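PDB 4UU4: lipopolysaccharide export system protein LptH from Pseudomonas aeruginosa, which binds lipopolysaccharide in the periplasm and is required for its translocation from the inner to the outer membrane, perhaps as part of a bridge between them. Local coordinates for residues Pro26-Gln31 and Gln59-Leu64; Thr114-Val119 and Tyr140-Gln145; Val55-Gly60 and Asn67-Lys72. One frame throughout, in Å; residues are numbered along the deposited sequence.

Contact 1 (Pro26-Gln31 and Gln59-Leu64); sequences PSDREQ and QGSTKL
The hydroxyl oxygen OG of S61 is gripped by two groups: it donates to OD2 of D28 over 2.6 Å and also hydrogen-bonds the backbone N of K94. It meets OD2 on the syn side of the carboxylate, only 16° out of its plane. The other oxygen, OD1, turns to the backbone of the same loop. S61 N points almost straight at it, and the N-H...O angle of 171° supports the direction of this bond, but its modelled length is too short to be trusted, the more so because D28 is poorly ordered. T62 N adds a weak bond to OD1 at 3.5 Å. The two oxygens of D28 thus appear to address the side chain and the backbone of S61 separately.

OG1 of T62 lies 3.5 Å from CG of D28. Q59, with CG anti to its backbone N (chi1 -170°) and the chain extended beyond, reaches toward R29. Its NE2 comes within 3.2 Å of R29 O, but at an angle too poor for a hydrogen bond. Further along, CB of Q31 rests 4.3 Å from the backbone N of G60. Elsewhere in the chain, Q59 packs on Y111, and D28 and T62 pack on Q93 of strand 89-93.

What the aspartate clasps is a tight reversal of the chain. Q59 N bonds T62 O at 3.1 Å, T62 N returns to Q59 O at 3.3 Å, and G60 takes the positive phi of the first corner. This is the type II' turn of a two-residue beta hairpin, joining neighbouring strands 55-59 and 62-66 of the jellyroll, with the N-terminal loop folded against its tip.

Contact 2 (Thr114-Val119 and Tyr140-Gln145); sequences TQNRVV and YDTQRQ
D141 faces R117 as a non-hydrogen-bonded pair of two antiparallel strands. Its CB lies 4.2 Å from N116 O, and CG is anti to the backbone N (chi1 -171°), over one face of the R117 guanidinium. OD2 makes a salt bridge to NH2 of R117 at 3.3 Å, but lies well out of the guanidinium plane, so the attraction is one of charge; the two planes are 67° apart. OD1 turns to its own chain and accepts from Q143 N at 2.7 Å, an Asx turn, widened to an Asx motif by R144 N at 2.6 Å.

On the face of V118 and Y140, their CB atoms lie 4.3 Å apart, and CG2 of V118 also meets CG2 of T142, from the following loop, at 3.8 Å. The backbones are joined by V118 N to Y140 O, Y140 N to V118 O and, at the end, T142 N to N116 O at 3.2 Å. A G1 bulge formed by N116 and R117 opposite F112 leads into this pairing. The chemistry is therefore two-sided: a carboxylate that probably offsets the arginine charge while shaping the turn, backed by apolar packing on the face of V118 and Y140.

Contact 3 (Val55-Gly60 and Asn67-Lys72); sequences VVVTQG and NTVTLK
V55 and V69 meet with their side chains oblique to one another, methyl against methyl. In both valines CG1 is anti to the backbone N (chi1 -166° and 176°), yet unlike branches touch: CG1 of V55 reaches CG2 of V69 at 3.6 Å and lies 3.7 Å from CB of V69. The other branch of V69 serves the next neighbour along strand 55-59, its CG1 lying 4.1 Å from CG1 of V57, again obliquely. V69 thus straddles two valines of alternate positions, whose CB atoms point to the same side. CG2 of V55, beside its own backbone N, approaches N67 O at 3.5 Å.

The strands belong to different sheets. Their axes approach to 7.5 Å and their directions differ by 41°, as the chain turns a corner at N67 to leave one sheet for the other. N67 and T68 form a classic bulge opposite V85. V35 and I33 extend the apolar surface beside V55 and V57, while V82 packs on V69. Across these two segments the joining force is almost wholly apolar, carried by branched methyl groups. Such a lining suits the hydrophobic interior of a jellyroll, consistent with the capacity of Lpt proteins to accommodate lipid chains.

Contact 3 joins the two sheets of the jellyroll, contact 2 lies within one of them, and contact 1 covers a hairpin of the other. Contacts 1 and 3 share Q59 and G60: strand 55-59 leaves the interior contact, turns at the hairpin and returns as strand 62-66, where L64 N probably hydrogen-bonds V57 O at 2.8 Å. Their centres are 12 Å apart. The centre of contact 2 is also 12 Å from that of contact 1. R29 of contact 1 touches the loop leading into strand 117-121, its NH2 packing on CA of T114 at 3.7 Å, and so links the 26-31 loop to contact 2. Contacts 2 and 3 do not touch, with nearest atoms about 8 Å apart, but strands 68-72 and 117-121 belong to the same sheet.

Contact 1 (Pro26-Gln31 and Gln59-Leu64)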
loop_
_atom_site.group_PDB
_atom_site.type_symbol
_atom_site.label_atom_id
_atom_site.label_comp_id
_atom_site.label_asym_id
_atom_site.label_seq_id
_atom_site.Cartn_x
_atom_site.Cartn_y
_atom_site.Cartn_z
ATOM N N PRO A 26 8.751 -3.762 12.128
ATOM C CA PRO A 26 10.077 -3.627 12.735
ATOM C C PRO A 26 11.183 -3.510 11.692
ATOM O O PRO A 26 11.609 -2.399 11.371
ATOM C CB PRO A 26 10.227 -4.929 13.521
ATOM C CG PRO A 26 8.838 -5.252 13.935
ATOM C CD PRO A 26 7.942 -4.791 12.804
ATOM N N SER A 27 11.629 -4.634 11.161
ATOM C CA SER A 27 12.778 -4.635 10.263
ATOM C C SER A 27 12.400 -4.491 8.783
ATOM O O SER A 27 13.196 -4.807 7.906
ATOM C CB SER A 27 13.613 -5.898 10.485
ATOM O OG SER A 27 13.854 -6.106 11.865
ATOM N N ASP A 28 11.194 -3.994 8.505
ATOM C CA ASP A 28 10.704 -3.876 7.124
ATOM C C ASP A 28 11.159 -2.680 6.291
ATOM O O ASP A 28 10.570 -2.372 5.257
ATOM C CB ASP A 28 9.192 -4.103 7.065
ATOM C CG ASP A 28 8.829 -5.563 6.836
ATOM O OD1 ASP A 28 9.609 -6.277 6.169
ATOM O OD2 ASP A 28 7.758 -5.997 7.315
ATOM N N ARG A 29 12.222 -2.021 6.730
ATOM C CA ARG A 29 12.588 -0.678 6.274
ATOM C C ARG A 29 14.110 -0.541 6.166
ATOM O O ARG A 29 14.624 0.169 5.296
ATOM C CB ARG A 29 12.013 0.392 7.214
ATOM C CG ARG A 29 11.960 1.814 6.649
ATOM C CD ARG A 29 11.434 2.783 7.759
ATOM N NE ARG A 29 11.536 4.223 7.494
ATOM C CZ ARG A 29 12.642 4.880 7.165
ATOM N NH1 ARG A 29 13.798 4.236 7.013
ATOM N NH2 ARG A 29 12.581 6.191 6.970
ATOM N N GLU A 30 14.825 -1.234 7.054
ATOM C CA GLU A 30 16.288 -1.323 7.000
ATOM C C GLU A 30 16.749 -2.348 5.959
ATOM O O GLU A 30 17.909 -2.353 5.553
ATOM C CB GLU A 30 16.873 -1.677 8.376
ATOM C CG GLU A 30 17.183 -0.479 9.271
ATOM C CD GLU A 30 18.674 -0.200 9.396
ATOM O OE1 GLU A 30 19.467 -1.166 9.411
ATOM O OE2 GLU A 30 19.057 0.987 9.482
ATOM N N GLN A 31 15.836 -3.224 5.544
ATOM C CA GLN A 31 16.102 -4.177 4.467
ATOM C C GLN A 31 16.048 -3.461 3.125
ATOM O O GLN A 31 15.394 -2.424 3.004
ATOM C CB GLN A 31 15.063 -5.303 4.476
ATOM C CG GLN A 31 14.980 -6.087 5.768
ATOM C CD GLN A 31 16.206 -6.935 6.028
ATOM O OE1 GLN A 31 16.252 -8.109 5.657
ATOM N NE2 GLN A 31 17.204 -6.351 6.679
ATOM N N GLN A 59 9.961 -5.304 0.333
ATOM C CA GLN A 59 10.910 -4.813 1.327
ATOM C C GLN A 59 10.798 -5.658 2.594
ATOM O O GLN A 59 10.088 -5.301 3.535
ATOM C CB GLN A 59 10.652 -3.339 1.642
ATOM C CG GLN A 59 11.730 -2.669 2.486
ATOM C CD GLN A 59 11.422 -1.204 2.777
ATOM O OE1 GLN A 59 10.263 -0.799 2.838
ATOM N NE2 GLN A 59 12.466 -0.406 2.951
ATOM N N GLY A 60 11.490 -6.790 2.604
ATOM C CA GLY A 60 11.451 -7.697 3.735
ATOM C C GLY A 60 10.187 -8.531 3.768
ATOM O O GLY A 60 10.072 -9.535 3.066
ATOM N N SER A 61 9.236 -8.115 4.596
ATOM C CA SER A 61 7.950 -8.799 4.697
ATOM C C SER A 61 6.878 -8.002 3.963
ATOM O O SER A 61 5.819 -8.528 3.618
ATOM C CB SER A 61 7.551 -8.993 6.160
ATOM O OG SER A 61 6.466 -8.150 6.498
ATOM N N THR A 62 7.160 -6.727 3.731
ATOM C CA THR A 62 6.242 -5.861 3.009
ATOM C C THR A 62 6.231 -6.219 1.526
ATOM O O THR A 62 7.262 -6.587 0.958
ATOM C CB THR A 62 6.636 -4.386 3.194
ATOM O OG1 THR A 62 6.554 -4.043 4.583
ATOM C CG2 THR A 62 5.722 -3.475 2.403
ATOM N N LYS A 63 5.065 -6.128 0.897
ATOM C CA LYS A 63 4.966 -6.378 -0.534
ATOM C C LYS A 63 3.912 -5.482 -1.181
ATOM O O LYS A 63 2.819 -5.310 -0.650
ATOM C CB LYS A 63 4.671 -7.858 -0.802
ATOM C CG LYS A 63 4.702 -8.240 -2.271
ATOM C CD LYS A 63 4.642 -9.744 -2.465
ATOM C CE LYS A 63 3.293 -10.303 -2.071
ATOM N NZ LYS A 63 3.196 -11.761 -2.355
ATOM N N LEU A 64 4.263 -4.898 -2.320
ATOM C CA LEU A 64 3.361 -4.065 -3.097
ATOM C C LEU A 64 3.307 -4.663 -4.488
ATOM O O LEU A 64 4.339 -5.018 -5.046
ATOM C CB LEU A 64 3.891 -2.632 -3.183
ATOM C CG LEU A 64 3.040 -1.501 -2.606
ATOM C CD1 LEU A 64 1.584 -1.628 -3.046
ATOM C CD2 LEU A 64 3.160 -1.465 -1.093
#

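Contact 2 (Thr114-Val119 and Tyr140-Gln145)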
loop_
_atom_site.group_PDB
_atom_site.type_symbol
_atom_site.label_atom_id
_atom_site.label_comp_id
_atom_site.label_asym_id
_atom_site.label_seq_id
_atom_site.Cartn_x
_atom_site.Cartn_y
_atom_site.Cartn_z
ATOM N N THR A 114 8.796 6.705 4.739
ATOM C CA THR A 114 9.320 7.545 5.815
ATOM C C THR A 114 8.308 7.702 6.952
ATOM O O THR A 114 8.677 7.768 8.122
ATOM C CB THR A 114 9.705 8.948 5.310
ATOM O OG1 THR A 114 8.720 9.404 4.376
ATOM C CG2 THR A 114 11.059 8.919 4.620
ATOM N N GLN A 115 7.029 7.742 6.597
ATOM C CA GLN A 115 5.966 8.012 7.559
ATOM C C GLN A 115 5.420 6.751 8.236
ATOM O O GLN A 115 4.681 6.848 9.215
ATOM C CB GLN A 115 4.811 8.728 6.856
ATOM C CG GLN A 115 5.252 9.680 5.755
ATOM C CD GLN A 115 5.165 11.125 6.181
ATOM O OE1 GLN A 115 4.106 11.591 6.612
ATOM N NE2 GLN A 115 6.294 11.840 6.107
ATOM N N ASN A 116 5.785 5.582 7.717
ATOM C CA ASN A 116 5.129 4.321 8.074
ATOM C C ASN A 116 3.615 4.403 7.870
ATOM O O ASN A 116 2.836 4.117 8.787
ATOM C CB ASN A 116 5.444 3.898 9.515
ATOM C CG ASN A 116 6.900 3.526 9.714
ATOM O OD1 ASN A 116 7.556 3.016 8.806
ATOM N ND2 ASN A 116 7.412 3.777 10.915
ATOM N N ARG A 117 3.204 4.811 6.672
ATOM C CA ARG A 117 1.788 4.990 6.371
ATOM C C ARG A 117 1.405 4.440 5.006
ATOM O O ARG A 117 2.033 4.747 3.995
ATOM C CB ARG A 117 1.398 6.467 6.469
ATOM C CG ARG A 117 0.385 6.756 7.563
ATOM C CD ARG A 117 0.463 8.198 8.031
ATOM N NE ARG A 117 0.094 8.330 9.440
ATOM C CZ ARG A 117 0.928 8.103 10.451
ATOM N NH1 ARG A 117 2.176 7.725 10.210
ATOM N NH2 ARG A 117 0.517 8.248 11.704
ATOM N N VAL A 118 0.363 3.621 4.983
ATOM C CA VAL A 118 -0.135 3.060 3.735
ATOM C C VAL A 118 -1.578 3.489 3.498
ATOM O O VAL A 118 -2.485 3.033 4.190
ATOM C CB VAL A 118 -0.074 1.523 3.742
ATOM C CG1 VAL A 118 -0.387 0.982 2.365
ATOM C CG2 VAL A 118 1.294 1.047 4.199
ATOM N N VAL A 119 -1.794 4.362 2.518
ATOM C CA VAL A 119 -3.149 4.820 2.223
ATOM C C VAL A 119 -3.750 4.160 0.980
ATOM O O VAL A 119 -3.200 4.229 -0.118
ATOM C CB VAL A 119 -3.250 6.362 2.152
ATOM C CG1 VAL A 119 -2.109 6.934 1.341
ATOM C CG2 VAL A 119 -4.593 6.788 1.582
ATOM N N TYR A 140 -3.308 3.208 6.935
ATOM C CA TYR A 140 -2.735 2.163 7.774
ATOM C C TYR A 140 -1.335 2.491 8.293
ATOM O O TYR A 140 -0.360 2.484 7.538
ATOM C CB TYR A 140 -2.734 0.826 7.028
ATOM C CG TYR A 140 -2.121 -0.317 7.803
ATOM C CD1 TYR A 140 -2.507 -0.587 9.107
ATOM C CD2 TYR A 140 -1.166 -1.136 7.225
ATOM C CE1 TYR A 140 -1.950 -1.633 9.814
ATOM C CE2 TYR A 140 -0.605 -2.185 7.923
ATOM C CZ TYR A 140 -0.998 -2.428 9.215
ATOM O OH TYR A 140 -0.434 -3.474 9.911
ATOM N N ASP A 141 -1.253 2.782 9.586
ATOM C CA ASP A 141 0.025 2.931 10.263
ATOM C C ASP A 141 0.610 1.538 10.464
ATOM O O ASP A 141 0.005 0.700 11.121
ATOM C CB ASP A 141 -0.170 3.635 11.608
ATOM C CG ASP A 141 1.142 4.019 12.272
ATOM O OD1 ASP A 141 2.046 3.163 12.376
ATOM O OD2 ASP A 141 1.268 5.188 12.694
ATOM N N THR A 142 1.781 1.292 9.891
ATOM C CA THR A 142 2.414 -0.020 9.989
ATOM C C THR A 142 3.177 -0.188 11.301
ATOM O O THR A 142 3.543 -1.304 11.676
ATOM C CB THR A 142 3.383 -0.269 8.817
ATOM O OG1 THR A 142 4.434 0.705 8.848
ATOM C CG2 THR A 142 2.652 -0.184 7.484
ATOM N N GLN A 143 3.417 0.922 11.993
ATOM C CA GLN A 143 4.150 0.894 13.255
ATOM C C GLN A 143 3.191 0.755 14.426
ATOM O O GLN A 143 3.249 -0.218 15.173
ATOM C CB GLN A 143 4.997 2.157 13.427
ATOM C CG GLN A 143 5.995 2.076 14.577
ATOM C CD GLN A 143 6.219 3.415 15.256
ATOM O OE1 GLN A 143 5.484 4.371 15.018
ATOM N NE2 GLN A 143 7.237 3.487 16.110
ATOM N N ARG A 144 2.303 1.733 14.578
ATOM C CA ARG A 144 1.310 1.707 15.644
ATOM C C ARG A 144 0.255 0.643 15.358
ATOM O O ARG A 144 -0.524 0.278 16.237
ATOM C CB ARG A 144 0.647 3.078 15.791
ATOM C CG ARG A 144 1.628 4.239 15.893
ATOM C CD ARG A 144 0.907 5.582 15.947
ATOM N NE ARG A 144 0.134 5.738 17.176
ATOM C CZ ARG A 144 -0.626 6.793 17.457
ATOM N NH1 ARG A 144 -0.719 7.796 16.594
ATOM N NH2 ARG A 144 -1.295 6.843 18.602
ATOM N N GLN A 145 0.249 0.142 14.125
ATOM C CA GLN A 145 -0.755 -0.818 13.663
ATOM C C GLN A 145 -2.179 -0.279 13.826
ATOM O O GLN A 145 -3.090 -1.001 14.230
ATOM C CB GLN A 145 -0.583 -2.183 14.342
ATOM C CG GLN A 145 0.684 -2.920 13.925
ATOM C CD GLN A 145 0.799 -4.296 14.553
ATOM O OE1 GLN A 145 -0.182 -5.034 14.649
ATOM N NE2 GLN A 145 2.004 -4.647 14.988
#

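Contact 3 (Val55-Gly60 and Asn67-Lys72)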
loop_
_atom_site.group_PDB
_atom_site.type_symbol
_atom_site.label_atom_id
_atom_site.label_comp_id
_atom_site.label_asym_id
_atom_site.label_seq_id
_atom_site.Cartn_x
_atom_site.Cartn_y
_atom_site.Cartn_z
ATOM N N VAL A 55 4.198 -5.393 -11.796
ATOM C CA VAL A 55 5.186 -4.881 -10.860
ATOM C C VAL A 55 5.032 -5.475 -9.463
ATOM O O VAL A 55 3.929 -5.489 -8.887
ATOM C CB VAL A 55 5.107 -3.356 -10.775
ATOM C CG1 VAL A 55 6.342 -2.796 -10.090
ATOM C CG2 VAL A 55 4.945 -2.777 -12.164
ATOM N N VAL A 56 6.153 -5.974 -8.943
ATOM C CA VAL A 56 6.243 -6.504 -7.590
ATOM C C VAL A 56 7.403 -5.846 -6.850
ATOM O O VAL A 56 8.562 -6.075 -7.178
ATOM C CB VAL A 56 6.504 -8.025 -7.591
ATOM C CG1 VAL A 56 6.366 -8.588 -6.180
ATOM C CG2 VAL A 56 5.564 -8.729 -8.546
ATOM N N VAL A 57 7.095 -5.028 -5.851
ATOM C CA VAL A 57 8.126 -4.465 -4.987
ATOM C C VAL A 57 8.065 -5.084 -3.588
ATOM O O VAL A 57 7.023 -5.077 -2.940
ATOM C CB VAL A 57 8.060 -2.908 -4.927
ATOM C CG1 VAL A 57 6.725 -2.386 -5.461
ATOM C CG2 VAL A 57 8.354 -2.395 -3.514
ATOM N N THR A 58 9.182 -5.641 -3.133
ATOM C CA THR A 58 9.247 -6.221 -1.796
ATOM C C THR A 58 10.312 -5.552 -0.928
ATOM O O THR A 58 11.418 -5.261 -1.394
ATOM C CB THR A 58 9.513 -7.746 -1.834
ATOM O OG1 THR A 58 10.771 -8.003 -2.466
ATOM C CG2 THR A 58 8.406 -8.476 -2.587
ATOM N N GLN A 59 9.961 -5.304 0.333
ATOM C CA GLN A 59 10.910 -4.813 1.327
ATOM C C GLN A 59 10.798 -5.658 2.594
ATOM O O GLN A 59 10.088 -5.301 3.535
ATOM C CB GLN A 59 10.652 -3.339 1.642
ATOM C CG GLN A 59 11.730 -2.669 2.486
ATOM C CD GLN A 59 11.422 -1.204 2.777
ATOM O OE1 GLN A 59 10.263 -0.799 2.838
ATOM N NE2 GLN A 59 12.466 -0.406 2.951
ATOM N N GLY A 60 11.490 -6.790 2.604
ATOM C CA GLY A 60 11.451 -7.697 3.735
ATOM C C GLY A 60 10.187 -8.531 3.768
ATOM O O GLY A 60 10.072 -9.535 3.066
ATOM N N ASN A 67 -0.054 -2.714 -11.614
ATOM C CA ASN A 67 0.208 -2.564 -13.031
ATOM C C ASN A 67 1.273 -1.503 -13.223
ATOM O O ASN A 67 2.170 -1.649 -14.050
ATOM C CB ASN A 67 -1.064 -2.167 -13.772
ATOM C CG ASN A 67 -2.150 -3.197 -13.629
ATOM O OD1 ASN A 67 -3.308 -2.865 -13.367
ATOM N ND2 ASN A 67 -1.785 -4.462 -13.788
ATOM N N THR A 68 1.173 -0.435 -12.437
ATOM C CA THR A 68 2.141 0.647 -12.543
ATOM C C THR A 68 2.548 1.172 -11.174
ATOM O O THR A 68 1.698 1.565 -10.365
ATOM C CB THR A 68 1.591 1.812 -13.377
ATOM O OG1 THR A 68 1.031 1.308 -14.596
ATOM C CG2 THR A 68 2.695 2.819 -13.685
ATOM N N VAL A 69 3.855 1.192 -10.927
ATOM C CA VAL A 69 4.380 1.645 -9.645
ATOM C C VAL A 69 5.378 2.790 -9.803
ATOM O O VAL A 69 6.277 2.733 -10.627
ATOM C CB VAL A 69 5.019 0.477 -8.870
ATOM C CG1 VAL A 69 5.645 0.964 -7.573
ATOM C CG2 VAL A 69 3.968 -0.584 -8.579
ATOM N N THR A 70 5.205 3.843 -9.016
ATOM C CA THR A 70 6.143 4.953 -9.029
ATOM C C THR A 70 6.801 5.109 -7.665
ATOM O O THR A 70 6.116 5.149 -6.644
ATOM C CB THR A 70 5.453 6.278 -9.394
ATOM O OG1 THR A 70 4.809 6.153 -10.667
ATOM C CG2 THR A 70 6.474 7.405 -9.452
ATOM N N LEU A 71 8.133 5.187 -7.657
ATOM C CA LEU A 71 8.883 5.506 -6.449
ATOM C C LEU A 71 9.336 6.950 -6.503
ATOM O O LEU A 71 9.960 7.375 -7.483
ATOM C CB LEU A 71 10.118 4.620 -6.313
ATOM C CG LEU A 71 9.978 3.122 -6.555
ATOM C CD1 LEU A 71 11.253 2.403 -6.151
ATOM C CD2 LEU A 71 8.799 2.565 -5.809
ATOM N N LYS A 72 9.025 7.704 -5.454
ATOM C CA LYS A 72 9.546 9.058 -5.341
ATOM C C LYS A 72 10.619 9.068 -4.268
ATOM O O LYS A 72 10.437 8.484 -3.203
ATOM C CB LYS A 72 8.433 10.045 -5.002
ATOM C CG LYS A 72 7.326 10.099 -6.046
ATOM C CD LYS A 72 6.222 11.061 -5.633
ATOM C CE LYS A 72 5.124 11.152 -6.687
ATOM N NZ LYS A 72 4.293 9.915 -6.783
#